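Rhamnose ABC transporter, rhamnose-binding protein (Actinomyces odontolyticus ATCC 17982, PDB 5BQ3) probably binds a sugar such as rhamnose and presents it to an ABC transporter. Local coordinates at residues A165-N168 with A169-K172; K135-A138 with I139-D143; Q104-K108 with A109-V113; S118-A122 with D123-L127. All coordinates share one frame; numbering follows the deposited sequence.

Four short-range contacts illustrate how contacts between residues close in sequence differ with their place in a two-lobed fold. Contacts 1 and 2 are helical turns on neighbouring helices, 165-180 and 134-149, and they touch where W170 meets V137, A138 and M141. Contact 1 lies mostly at the surface, contact 2 is largely buried. Contacts 3 and 4 belong to the lobe with the six-stranded parallel sheet. Both are partly buried, and D126 joins them by a salt bridge to R107 and a hydrogen bond from V113 N. Aromatic and apolar packing over regular backbone bonds marks the first pair; contact 3 is a glycine-ended helix, and contact 4 a loop held by an ion pair and a disulfide.

Contact 1 (A165-N168 with A169-K172); sequences ANQN and AWIK
The carbonyl oxygen N166 O is gripped from the following turn by the amide of W170, with N166 O to W170 N at 3.1 Å, and more weakly by that of A169. The same oxygen also lies over the W170 indole, 3.2 Å above the ring plane and displaced toward the rim. W170 is brought there because its CG stands anti to its own carbonyl carbon (chi1 -56°), which swings the ring back along the preceding turn. N166 covers the six-membered ring on its face: CB sits 4.0 Å from that ring's centroid, close to the normal, in a CH-pi contact. Q167 runs alongside the indole in the same direction. Its chain bends at chi2 (78°), and Q167 NE2 comes 3.6 Å from W170 CZ3 with the amide plane 71° from the ring plane. That NE2 donates its hydrogen bond to P222 O. I171 N gives a straight bond to Q167 O at 2.9 Å, while I171 CG1 rests against that oxygen.

These turns belong to helix 165-180, which follows strand 153-159 and leads to strand 187-194 in a beta-alpha-beta unit. I171 faces the sheet, touching I157 and S159, whereas W170 turns to helix 134-149, where it meets S134, V137 and M141.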
ATOM      1  N   ALA A 165       1.978  -5.009  12.754  1.00 41.15           N
ATOM      2  CA  ALA A 165       2.319  -6.164  11.920  1.00 40.95           C
ATOM      3  C   ALA A 165       3.161  -5.802  10.688  1.00 43.83           C
ATOM      4  O   ALA A 165       4.203  -6.426  10.478  1.00 43.59           O
ATOM      5  CB  ALA A 165       1.049  -6.884  11.487  1.00 41.95           C
ATOM      6  N   ASN A 166       2.718  -4.800   9.890  1.00 39.07           N
ATOM      7  CA  ASN A 166       3.387  -4.363   8.662  1.00 37.52           C
ATOM      8  C   ASN A 166       4.751  -3.744   8.931  1.00 39.69           C
ATOM      9  O   ASN A 166       5.719  -4.119   8.272  1.00 40.09           O
ATOM     10  CB  ASN A 166       2.514  -3.370   7.890  1.00 38.22           C
ATOM     11  CG  ASN A 166       1.286  -3.967   7.237  1.00 58.69           C
ATOM     12  OD1 ASN A 166       1.189  -5.175   6.987  1.00 56.45           O
ATOM     13  ND2 ASN A 166       0.326  -3.113   6.909  1.00 46.32           N
ATOM     14  N   GLN A 167       4.828  -2.803   9.888  1.00 34.59           N
ATOM     15  CA  GLN A 167       6.051  -2.089  10.257  1.00 33.40           C
ATOM     16  C   GLN A 167       7.117  -3.021  10.816  1.00 36.93           C
ATOM     17  O   GLN A 167       8.264  -2.931  10.385  1.00 36.20           O
ATOM     18  CB  GLN A 167       5.748  -0.974  11.264  1.00 34.42           C
ATOM     19  CG  GLN A 167       5.242   0.320  10.626  1.00 37.09           C
ATOM     20  CD  GLN A 167       3.781   0.296  10.217  1.00 45.60           C
ATOM     21  OE1 GLN A 167       2.993  -0.570  10.619  1.00 37.99           O
ATOM     22  NE2 GLN A 167       3.384   1.263   9.405  1.00 33.83           N
ATOM     23  N   ASN A 168       6.746  -3.925  11.749  1.00 34.22           N
ATOM     24  CA  ASN A 168       7.685  -4.878  12.355  1.00 34.67           C
ATOM     25  C   ASN A 168       8.252  -5.851  11.315  1.00 39.66           C
ATOM     26  O   ASN A 168       9.389  -6.301  11.467  1.00 40.47           O
ATOM     27  CB  ASN A 168       7.036  -5.642  13.505  1.00 33.96           C
ATOM     28  CG  ASN A 168       6.704  -4.799  14.719  1.00 49.92           C
ATOM     29  OD1 ASN A 168       7.246  -3.708  14.940  1.00 41.88           O
ATOM     30  ND2 ASN A 168       5.795  -5.300  15.543  1.00 41.27           N
ATOM     31  N   ALA A 169       7.480  -6.139  10.250  1.00 35.86           N
ATOM     32  CA  ALA A 169       7.898  -6.994   9.144  1.00 35.93           C
ATOM     33  C   ALA A 169       8.943  -6.279   8.282  1.00 40.15           C
ATOM     34  O   ALA A 169       9.963  -6.887   7.958  1.00 40.80           O
ATOM     35  CB  ALA A 169       6.694  -7.395   8.300  1.00 36.32           C
ATOM     36  N   TRP A 170       8.710  -4.982   7.944  1.00 36.25           N
ATOM     37  CA  TRP A 170       9.631  -4.165   7.137  1.00 36.28           C
ATOM     38  C   TRP A 170      10.938  -3.882   7.887  1.00 39.31           C
ATOM     39  O   TRP A 170      11.999  -3.901   7.260  1.00 39.85           O
ATOM     40  CB  TRP A 170       8.993  -2.832   6.693  1.00 34.87           C
ATOM     41  CG  TRP A 170       7.703  -2.939   5.925  1.00 35.78           C
ATOM     42  CD1 TRP A 170       7.390  -3.852   4.959  1.00 38.97           C
ATOM     43  CD2 TRP A 170       6.593  -2.029   5.992  1.00 35.17           C
ATOM     44  NE1 TRP A 170       6.124  -3.611   4.473  1.00 38.25           N
ATOM     45  CE2 TRP A 170       5.616  -2.491   5.082  1.00 39.22           C
ATOM     46  CE3 TRP A 170       6.317  -0.881   6.755  1.00 36.03           C
ATOM     47  CZ2 TRP A 170       4.382  -1.847   4.917  1.00 38.19           C
ATOM     48  CZ3 TRP A 170       5.088  -0.256   6.605  1.00 37.13           C
ATOM     49  CH2 TRP A 170       4.143  -0.727   5.684  1.00 37.71           C
ATOM     50  N   ILE A 171      10.858  -3.624   9.219  1.00 34.33           N
ATOM     51  CA  ILE A 171      12.008  -3.367  10.099  1.00 34.12           C
ATOM     52  C   ILE A 171      12.883  -4.637  10.183  1.00 38.73           C
ATOM     53  O   ILE A 171      14.105  -4.524  10.080  1.00 39.31           O
ATOM     54  CB  ILE A 171      11.560  -2.851  11.503  1.00 36.98           C
ATOM     55  CG1 ILE A 171      11.007  -1.408  11.408  1.00 36.37           C
ATOM     56  CG2 ILE A 171      12.694  -2.932  12.546  1.00 38.48           C
ATOM     57  CD1 ILE A 171      10.035  -0.996  12.523  1.00 39.48           C
ATOM     58  N   LYS A 172      12.259  -5.832  10.335  1.00 34.91           N
ATOM     59  CA  LYS A 172      12.966  -7.119  10.412  1.00 35.63           C
ATOM     60  C   LYS A 172      13.744  -7.391   9.112  1.00 38.96           C
ATOM     61  O   LYS A 172      14.908  -7.781   9.191  1.00 39.73           O
ATOM     62  CB  LYS A 172      11.995  -8.276  10.736  1.00 38.77           C
ATOM     63  CG  LYS A 172      12.629  -9.673  10.830  1.00 54.79           C
ATOM     64  CD  LYS A 172      13.555  -9.860  12.034  1.00 66.36           C
ATOM     65  CE  LYS A 172      14.348 -11.140  11.920  1.00 80.21           C
ATOM     66  NZ  LYS A 172      15.439 -11.210  12.927  1.00 90.75           N
TER

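Contact 2 (K135-A138 with I139-D143); sequences KQVA and ITMLD
K135 meets I139 one turn on: its aliphatic CG passes 4.1 Å from I139 CD1 as the two chains cross obliquely, and K135 O accepts the amide of I139 at 3.2 Å from I139 N. The lysine's ammonium reaches beyond, into a salt bridge with E177. Q136 holds the doubly used acceptor of the contact. Q136 O takes T140 N at 3.0 Å and T140 OG1 at 2.7 Å, the two donors arriving from opposite faces of the carbonyl plane. The hydroxyl can do so because a chi1 of -56° sets OG1 beside the threonine's backbone N, folded back toward the turn before. The Q136 side chain bends at chi2 (57°), laying Q136 NE2 3.7 Å from I139 CG2. A valine in place of T140 would lack the hydroxyl, and Q136 O would probably lose one of its two donors, with one face of that carbonyl left without its partner. V137 lies side by side with the selenomethionine M141, V137 CG1 meeting M141 CE at 4.0 Å, while V137 O accepts the M141 amide. A138 closes the series by accepting L142 N at its carbonyl, and its methyl leans on F173 of helix 165-180. The i to i+4 ladder, with a threonine hydroxyl bonded back to the carbonyl one turn earlier, is characteristic of a regular alpha helix, here 134-149, packed against a second helix in a periplasmic binding protein fold.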
ATOM      1  N   LYS A 135       9.438  -7.344   1.517  1.00 38.28           N
ATOM      2  CA  LYS A 135      10.903  -7.259   1.437  1.00 38.38           C
ATOM      3  C   LYS A 135      11.361  -6.116   0.506  1.00 42.43           C
ATOM      4  O   LYS A 135      12.430  -5.543   0.731  1.00 42.69           O
ATOM      5  CB  LYS A 135      11.496  -8.600   0.970  1.00 41.55           C
ATOM      6  CG  LYS A 135      12.998  -8.747   1.208  1.00 51.01           C
ATOM      7  CD  LYS A 135      13.552 -10.001   0.549  1.00 61.84           C
ATOM      8  CE  LYS A 135      15.060  -9.991   0.436  1.00 73.30           C
ATOM      9  NZ  LYS A 135      15.724 -10.253   1.741  1.00 81.79           N
ATOM     10  N   GLN A 136      10.556  -5.782  -0.522  1.00 38.40           N
ATOM     11  CA  GLN A 136      10.878  -4.715  -1.471  1.00 37.74           C
ATOM     12  C   GLN A 136      10.715  -3.340  -0.826  1.00 40.00           C
ATOM     13  O   GLN A 136      11.454  -2.424  -1.187  1.00 40.39           O
ATOM     14  CB  GLN A 136      10.027  -4.828  -2.744  1.00 39.02           C
ATOM     15  CG  GLN A 136      10.617  -4.112  -3.967  1.00 45.29           C
ATOM     16  CD  GLN A 136      12.009  -4.568  -4.337  1.00 59.42           C
ATOM     17  OE1 GLN A 136      12.271  -5.753  -4.565  1.00 57.25           O
ATOM     18  NE2 GLN A 136      12.935  -3.625  -4.409  1.00 46.93           N
ATOM     19  N   VAL A 137       9.772  -3.195   0.130  1.00 34.72           N
ATOM     20  CA  VAL A 137       9.547  -1.937   0.861  1.00 33.48           C
ATOM     21  C   VAL A 137      10.813  -1.614   1.671  1.00 36.86           C
ATOM     22  O   VAL A 137      11.313  -0.490   1.611  1.00 36.98           O
ATOM     23  CB  VAL A 137       8.279  -1.997   1.763  1.00 36.32           C
ATOM     24  CG1 VAL A 137       8.113  -0.718   2.587  1.00 35.71           C
ATOM     25  CG2 VAL A 137       7.031  -2.257   0.937  1.00 35.88           C
ATOM     26  N   ALA A 138      11.343  -2.629   2.377  1.00 32.63           N
ATOM     27  CA  ALA A 138      12.539  -2.562   3.204  1.00 32.59           C
ATOM     28  C   ALA A 138      13.776  -2.210   2.388  1.00 37.84           C
ATOM     29  O   ALA A 138      14.601  -1.425   2.854  1.00 37.79           O
ATOM     30  CB  ALA A 138      12.742  -3.889   3.902  1.00 33.80           C
ATOM     31  N   ILE A 139      13.900  -2.786   1.169  1.00 35.44           N
ATOM     32  CA  ILE A 139      15.019  -2.565   0.245  1.00 35.70           C
ATOM     33  C   ILE A 139      14.981  -1.111  -0.245  1.00 37.48           C
ATOM     34  O   ILE A 139      16.006  -0.429  -0.179  1.00 38.28           O
ATOM     35  CB  ILE A 139      15.003  -3.611  -0.912  1.00 39.80           C
ATOM     36  CG1 ILE A 139      15.531  -4.971  -0.406  1.00 41.18           C
ATOM     37  CG2 ILE A 139      15.810  -3.138  -2.135  1.00 41.84           C
ATOM     38  CD1 ILE A 139      15.129  -6.201  -1.233  1.00 51.72           C
ATOM     39  N   THR A 140      13.794  -0.632  -0.681  1.00 31.57           N
ATOM     40  CA  THR A 140      13.559   0.732  -1.174  1.00 30.79           C
ATOM     41  C   THR A 140      13.997   1.748  -0.122  1.00 33.77           C
ATOM     42  O   THR A 140      14.752   2.662  -0.452  1.00 35.58           O
ATOM     43  CB  THR A 140      12.082   0.911  -1.573  1.00 37.68           C
ATOM     44  OG1 THR A 140      11.746  -0.086  -2.539  1.00 38.94           O
ATOM     45  CG2 THR A 140      11.780   2.301  -2.140  1.00 35.38           C
HETATM   46  N   MSE A 141      13.571   1.554   1.143  1.00 26.92           N
HETATM   47  CA  MSE A 141      13.907   2.418   2.272  1.00 25.33           C
HETATM   48  C   MSE A 141      15.410   2.418   2.568  1.00 34.28           C
HETATM   49  O   MSE A 141      15.984   3.500   2.686  1.00 35.46           O
HETATM   50  CB  MSE A 141      13.107   2.023   3.503  1.00 25.34           C
HETATM   51  CG  MSE A 141      11.633   2.359   3.337  1.00 29.42           C
HETATM   52 SE   MSE A 141      10.684   2.433   4.988  0.75 33.30          SE
HETATM   53  CE  MSE A 141      10.666   0.488   5.424  1.00 29.97           C
ATOM     54  N   LEU A 142      16.059   1.232   2.613  1.00 32.26           N
ATOM     55  CA  LEU A 142      17.507   1.121   2.824  1.00 33.03           C
ATOM     56  C   LEU A 142      18.291   1.785   1.690  1.00 37.26           C
ATOM     57  O   LEU A 142      19.333   2.376   1.954  1.00 38.43           O
ATOM     58  CB  LEU A 142      17.938  -0.342   2.948  1.00 33.78           C
ATOM     59  CG  LEU A 142      17.628  -1.049   4.257  1.00 38.11           C
ATOM     60  CD1 LEU A 142      17.699  -2.539   4.068  1.00 38.92           C
ATOM     61  CD2 LEU A 142      18.565  -0.606   5.367  1.00 40.22           C
ATOM     62  N   ASP A 143      17.786   1.695   0.438  1.00 32.40           N
ATOM     63  CA  ASP A 143      18.400   2.307  -0.747  1.00 32.18           C
ATOM     64  C   ASP A 143      18.388   3.832  -0.646  1.00 32.53           C
ATOM     65  O   ASP A 143      19.385   4.457  -0.980  1.00 33.98           O
ATOM     66  CB  ASP A 143      17.681   1.864  -2.035  1.00 34.26           C
ATOM     67  CG  ASP A 143      18.219   0.605  -2.695  1.00 46.78           C
ATOM     68  OD1 ASP A 143      18.981  -0.134  -2.038  1.00 47.97           O
ATOM     69  OD2 ASP A 143      17.863   0.352  -3.866  1.00 53.84           O
TER

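Contact 3 (Q104-K108 with A109-V113); sequences QDARK and AGTKV
A106 and T111 tie the end of helix 100-109 to the chain that leaves it: T111 N donates to A106 O at 2.9 Å, the one hydrogen bond across this corner that is not weak. Around that bond the packing is close and mostly apolar. The methyl carbon A106 CB lies 3.9 Å from V113 CG2, and V113 CG2 meets R107 CG at 3.8 Å, the arginine crossing the valine at about a right angle. CG2 is the branch of V113 turned to the helix. R107 CA also points its hydrogen at T111 O, a CA-H...O contact of 3.5 Å.

The outer side is looser. D105, K108 and A109 are exposed, and the bonds from A109 N are weak. G110 adopts a positive phi of 106°, where a side chain would jam against the preceding carbonyl. With the T111 N to A106 O bond and a weak one from G110 N to R107 O at 3.4 Å, it makes a Schellman motif.

Chemically, the last turn is stopped by glycine and sealed by alanine and valine, while the polar ends turn to other partners: R107 forms a salt bridge with D126, and the buried T111 hydroxyl bonds to T86 O. The helix end is therefore joined by polar bonds to the loops on its flanks.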
ATOM      1  N   GLN A 104     -17.335 -16.133   0.679  1.00 37.61           N
ATOM      2  CA  GLN A 104     -17.384 -17.558   0.341  1.00 38.64           C
ATOM      3  C   GLN A 104     -18.741 -17.908  -0.275  1.00 45.16           C
ATOM      4  O   GLN A 104     -18.809 -18.776  -1.148  1.00 45.98           O
ATOM      5  CB  GLN A 104     -17.094 -18.426   1.570  1.00 40.63           C
ATOM      6  CG  GLN A 104     -15.602 -18.525   1.887  1.00 40.93           C
ATOM      7  CD  GLN A 104     -15.306 -19.307   3.140  1.00 48.77           C
ATOM      8  OE1 GLN A 104     -15.941 -19.130   4.178  1.00 44.87           O
ATOM      9  NE2 GLN A 104     -14.292 -20.153   3.083  1.00 36.28           N
ATOM     10  N   ASP A 105     -19.808 -17.203   0.154  1.00 42.65           N
ATOM     11  CA  ASP A 105     -21.167 -17.347  -0.376  1.00 43.52           C
ATOM     12  C   ASP A 105     -21.256 -16.732  -1.773  1.00 45.99           C
ATOM     13  O   ASP A 105     -22.097 -17.142  -2.571  1.00 46.72           O
ATOM     14  CB  ASP A 105     -22.197 -16.694   0.562  1.00 46.52           C
ATOM     15  CG  ASP A 105     -22.576 -17.504   1.790  1.00 59.58           C
ATOM     16  OD1 ASP A 105     -22.433 -18.754   1.755  1.00 60.98           O
ATOM     17  OD2 ASP A 105     -23.072 -16.899   2.766  1.00 67.56           O
ATOM     18  N   ALA A 106     -20.387 -15.745  -2.063  1.00 40.60           N
ATOM     19  CA  ALA A 106     -20.303 -15.092  -3.367  1.00 39.31           C
ATOM     20  C   ALA A 106     -19.669 -16.043  -4.382  1.00 43.64           C
ATOM     21  O   ALA A 106     -20.187 -16.184  -5.491  1.00 44.06           O
ATOM     22  CB  ALA A 106     -19.499 -13.803  -3.263  1.00 38.29           C
ATOM     23  N   ARG A 107     -18.575 -16.728  -3.982  1.00 39.53           N
ATOM     24  CA  ARG A 107     -17.840 -17.688  -4.811  1.00 39.23           C
ATOM     25  C   ARG A 107     -18.702 -18.903  -5.177  1.00 45.04           C
ATOM     26  O   ARG A 107     -18.594 -19.385  -6.303  1.00 45.85           O
ATOM     27  CB  ARG A 107     -16.552 -18.147  -4.114  1.00 37.89           C
ATOM     28  CG  ARG A 107     -15.478 -17.070  -4.025  1.00 43.67           C
ATOM     29  CD  ARG A 107     -14.215 -17.588  -3.366  1.00 46.18           C
ATOM     30  NE  ARG A 107     -13.371 -18.320  -4.310  1.00 47.14           N
ATOM     31  CZ  ARG A 107     -12.469 -19.230  -3.963  1.00 60.96           C
ATOM     32  NH1 ARG A 107     -12.288 -19.546  -2.684  1.00 47.17           N
ATOM     33  NH2 ARG A 107     -11.746 -19.842  -4.890  1.00 50.03           N
ATOM     34  N   LYS A 108     -19.563 -19.385  -4.251  1.00 42.38           N
ATOM     35  CA  LYS A 108     -20.441 -20.533  -4.516  1.00 43.85           C
ATOM     36  C   LYS A 108     -21.609 -20.124  -5.443  1.00 48.02           C
ATOM     37  O   LYS A 108     -22.169 -20.982  -6.129  1.00 48.81           O
ATOM     38  CB  LYS A 108     -20.951 -21.200  -3.215  1.00 47.64           C
ATOM     39  CG  LYS A 108     -22.040 -20.445  -2.456  1.00 61.36           C
ATOM     40  CD  LYS A 108     -22.897 -21.368  -1.598  1.00 70.88           C
ATOM     41  CE  LYS A 108     -24.038 -20.626  -0.941  1.00 80.04           C
ATOM     42  NZ  LYS A 108     -24.944 -21.539  -0.197  1.00 91.47           N
ATOM     43  N   ALA A 109     -21.948 -18.815  -5.474  1.00 43.52           N
ATOM     44  CA  ALA A 109     -23.002 -18.246  -6.317  1.00 43.47           C
ATOM     45  C   ALA A 109     -22.499 -17.968  -7.747  1.00 47.44           C
ATOM     46  O   ALA A 109     -23.310 -17.718  -8.643  1.00 48.17           O
ATOM     47  CB  ALA A 109     -23.537 -16.971  -5.694  1.00 43.67           C
ATOM     48  N   GLY A 110     -21.180 -18.025  -7.944  1.00 43.03           N
ATOM     49  CA  GLY A 110     -20.543 -17.810  -9.241  1.00 42.27           C
ATOM     50  C   GLY A 110     -19.832 -16.481  -9.407  1.00 44.50           C
ATOM     51  O   GLY A 110     -19.347 -16.178 -10.502  1.00 44.31           O
ATOM     52  N   THR A 111     -19.760 -15.681  -8.327  1.00 39.54           N
ATOM     53  CA  THR A 111     -19.101 -14.374  -8.320  1.00 37.77           C
ATOM     54  C   THR A 111     -17.591 -14.563  -8.152  1.00 40.67           C
ATOM     55  O   THR A 111     -17.148 -15.308  -7.274  1.00 40.64           O
ATOM     56  CB  THR A 111     -19.702 -13.475  -7.214  1.00 43.77           C
ATOM     57  OG1 THR A 111     -21.122 -13.411  -7.373  1.00 46.26           O
ATOM     58  CG2 THR A 111     -19.113 -12.064  -7.200  1.00 38.90           C
ATOM     59  N   LYS A 112     -16.804 -13.888  -9.004  1.00 35.91           N
ATOM     60  CA  LYS A 112     -15.346 -13.927  -8.938  1.00 34.21           C
ATOM     61  C   LYS A 112     -14.911 -12.891  -7.909  1.00 36.31           C
ATOM     62  O   LYS A 112     -15.185 -11.702  -8.079  1.00 35.67           O
ATOM     63  CB  LYS A 112     -14.710 -13.692 -10.323  1.00 35.69           C
ATOM     64  CG  LYS A 112     -15.146 -14.684 -11.411  1.00 43.58           C
ATOM     65  CD  LYS A 112     -14.548 -16.080 -11.244  1.00 48.91           C
ATOM     66  CE  LYS A 112     -15.211 -17.080 -12.153  1.00 57.91           C
ATOM     67  NZ  LYS A 112     -14.699 -18.454 -11.921  1.00 68.34           N
ATOM     68  N   VAL A 113     -14.311 -13.353  -6.801  1.00 32.15           N
ATOM     69  CA  VAL A 113     -13.893 -12.481  -5.699  1.00 30.80           C
ATOM     70  C   VAL A 113     -12.401 -12.155  -5.819  1.00 34.01           C
ATOM     71  O   VAL A 113     -11.554 -13.049  -5.814  1.00 33.28           O
ATOM     72  CB  VAL A 113     -14.252 -13.071  -4.306  1.00 34.35           C
ATOM     73  CG1 VAL A 113     -13.718 -12.198  -3.172  1.00 33.24           C
ATOM     74  CG2 VAL A 113     -15.760 -13.264  -4.162  1.00 34.80           C
TER

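Contact 4 (S118-A122 with D123-L127); sequences SDSAA and DCRDL
R125 lays one face of its guanidinium against the backbone of A122, whose CA lies 4.0 Å above the plane toward the rim, while D119 comes to the edge of the group. There the carboxylate is gripped side-on by two nitrogens: R125 NE reaches D119 OD1 at 2.8 Å on its syn lone pair, and R125 NH2 reaches D119 OD2 at 3.0 Å. Both oxygens lie near the guanidinium plane, though the two flat groups are 36° apart. With chi1 at -158° D119 carries its carboxylate over to R125, whose chain bends at chi2 (-73°) to meet it. D119 OD1 also accepts from T115 OG1, and R125 NH2 bonds to N311 O. A leucine in place of R125 would probably leave the D119 carboxylate without its charged mate and the backbone of A122 without the guanidinium that covers it.

Further along, A121 O accepts a weak bond from C124 N at 3.3 Å and a hydrogen bond from S120 OG. The methyl carbon A121 CB packs on C124 SG at 3.6 Å. One water spans A122 O and R125 O, donating to both.

Residues A121 to C124 form a type I beta turn, and the C124-C100 disulfide ties it to helix 100-109. The whole is a braced connection between strands 112-116 and 127-130, neighbours in the six-stranded parallel sheet of this binding-protein lobe.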
ATOM      1  N   SER A 118      -6.003  -4.647   1.262  1.00 32.64           N
ATOM      2  CA  SER A 118      -6.065  -5.522   2.426  1.00 32.48           C
ATOM      3  C   SER A 118      -6.796  -6.814   2.069  1.00 36.37           C
ATOM      4  O   SER A 118      -7.909  -6.781   1.536  1.00 36.59           O
ATOM      5  CB  SER A 118      -6.737  -4.820   3.599  1.00 36.03           C
ATOM      6  OG  SER A 118      -5.925  -3.754   4.058  1.00 46.90           O
ATOM      7  N   ASP A 119      -6.146  -7.951   2.356  1.00 32.02           N
ATOM      8  CA  ASP A 119      -6.640  -9.287   2.059  1.00 32.17           C
ATOM      9  C   ASP A 119      -7.603  -9.825   3.117  1.00 37.24           C
ATOM     10  O   ASP A 119      -7.656  -9.332   4.249  1.00 37.08           O
ATOM     11  CB  ASP A 119      -5.445 -10.260   1.931  1.00 33.76           C
ATOM     12  CG  ASP A 119      -5.716 -11.533   1.135  1.00 39.26           C
ATOM     13  OD1 ASP A 119      -6.675 -11.537   0.322  1.00 38.08           O
ATOM     14  OD2 ASP A 119      -4.959 -12.517   1.311  1.00 43.42           O
ATOM     15  N   SER A 120      -8.359 -10.857   2.724  1.00 34.29           N
ATOM     16  CA  SER A 120      -9.234 -11.644   3.577  1.00 35.22           C
ATOM     17  C   SER A 120      -8.460 -12.937   3.899  1.00 41.04           C
ATOM     18  O   SER A 120      -7.239 -12.964   3.695  1.00 40.87           O
ATOM     19  CB  SER A 120     -10.562 -11.909   2.871  1.00 38.41           C
ATOM     20  OG  SER A 120     -10.393 -12.715   1.719  1.00 46.17           O
ATOM     21  N   ALA A 121      -9.127 -14.003   4.385  1.00 38.59           N
ATOM     22  CA  ALA A 121      -8.426 -15.272   4.599  1.00 38.99           C
ATOM     23  C   ALA A 121      -8.217 -15.944   3.223  1.00 42.55           C
ATOM     24  O   ALA A 121      -8.889 -15.570   2.259  1.00 41.61           O
ATOM     25  CB  ALA A 121      -9.206 -16.169   5.552  1.00 41.14           C
ATOM     26  N   ALA A 122      -7.271 -16.888   3.120  1.00 39.60           N
ATOM     27  CA  ALA A 122      -6.913 -17.573   1.872  1.00 39.58           C
ATOM     28  C   ALA A 122      -8.088 -18.278   1.147  1.00 44.51           C
ATOM     29  O   ALA A 122      -8.032 -18.415  -0.080  1.00 44.28           O
ATOM     30  CB  ALA A 122      -5.815 -18.584   2.146  1.00 41.23           C
ATOM     31  N   ASP A 123      -9.134 -18.713   1.878  1.00 41.89           N
ATOM     32  CA  ASP A 123     -10.257 -19.455   1.285  1.00 42.74           C
ATOM     33  C   ASP A 123     -11.512 -18.603   0.938  1.00 45.58           C
ATOM     34  O   ASP A 123     -12.528 -19.187   0.549  1.00 46.70           O
ATOM     35  CB  ASP A 123     -10.665 -20.639   2.200  1.00 46.60           C
ATOM     36  CG  ASP A 123     -10.951 -20.332   3.669  1.00 57.38           C
ATOM     37  OD1 ASP A 123     -10.854 -19.146   4.065  1.00 56.76           O
ATOM     38  OD2 ASP A 123     -11.248 -21.283   4.427  1.00 63.38           O
ATOM     39  N   CYS A 124     -11.443 -17.255   1.018  1.00 40.06           N
ATOM     40  CA  CYS A 124     -12.606 -16.406   0.711  1.00 39.49           C
ATOM     41  C   CYS A 124     -12.446 -15.628  -0.600  1.00 40.32           C
ATOM     42  O   CYS A 124     -13.351 -14.870  -0.956  1.00 39.75           O
ATOM     43  CB  CYS A 124     -12.946 -15.454   1.858  1.00 40.18           C
ATOM     44  SG  CYS A 124     -11.957 -15.678   3.359  1.00 44.70           S
ATOM     45  N   ARG A 125     -11.323 -15.800  -1.319  1.00 34.49           N
ATOM     46  CA  ARG A 125     -11.112 -15.067  -2.565  1.00 32.55           C
ATOM     47  C   ARG A 125     -10.402 -15.923  -3.615  1.00 36.63           C
ATOM     48  O   ARG A 125      -9.711 -16.892  -3.286  1.00 37.18           O
ATOM     49  CB  ARG A 125     -10.355 -13.740  -2.313  1.00 29.64           C
ATOM     50  CG  ARG A 125      -8.838 -13.823  -2.171  1.00 31.10           C
ATOM     51  CD  ARG A 125      -8.380 -14.431  -0.862  1.00 29.27           C
ATOM     52  NE  ARG A 125      -6.967 -14.164  -0.615  1.00 31.66           N
ATOM     53  CZ  ARG A 125      -5.965 -14.908  -1.070  1.00 39.71           C
ATOM     54  NH1 ARG A 125      -6.209 -15.987  -1.807  1.00 23.08           N
ATOM     55  NH2 ARG A 125      -4.710 -14.578  -0.795  1.00 22.66           N
ATOM     56  N   ASP A 126     -10.592 -15.552  -4.885  1.00 32.67           N
ATOM     57  CA  ASP A 126     -10.011 -16.225  -6.041  1.00 32.85           C
ATOM     58  C   ASP A 126      -8.611 -15.698  -6.325  1.00 35.55           C
ATOM     59  O   ASP A 126      -7.784 -16.435  -6.866  1.00 35.60           O
ATOM     60  CB  ASP A 126     -10.912 -16.040  -7.276  1.00 34.83           C
ATOM     61  CG  ASP A 126     -12.276 -16.688  -7.152  1.00 46.62           C
ATOM     62  OD1 ASP A 126     -12.356 -17.932  -7.259  1.00 49.45           O
ATOM     63  OD2 ASP A 126     -13.268 -15.952  -6.972  1.00 51.06           O
ATOM     64  N   LEU A 127      -8.348 -14.422  -5.947  1.00 30.83           N
ATOM     65  CA  LEU A 127      -7.088 -13.705  -6.163  1.00 29.82           C
ATOM     66  C   LEU A 127      -6.943 -12.518  -5.211  1.00 31.14           C
ATOM     67  O   LEU A 127      -7.940 -11.887  -4.857  1.00 30.19           O
ATOM     68  CB  LEU A 127      -7.070 -13.188  -7.623  1.00 30.38           C
ATOM     69  CG  LEU A 127      -5.817 -13.403  -8.478  1.00 35.89           C
ATOM     70  CD1 LEU A 127      -5.501 -14.883  -8.670  1.00 37.41           C
ATOM     71  CD2 LEU A 127      -6.007 -12.789  -9.841  1.00 38.49           C
TER
HETATM   72  O   HOH W   1      -9.209 -19.673  -2.293  1.00 54.67           O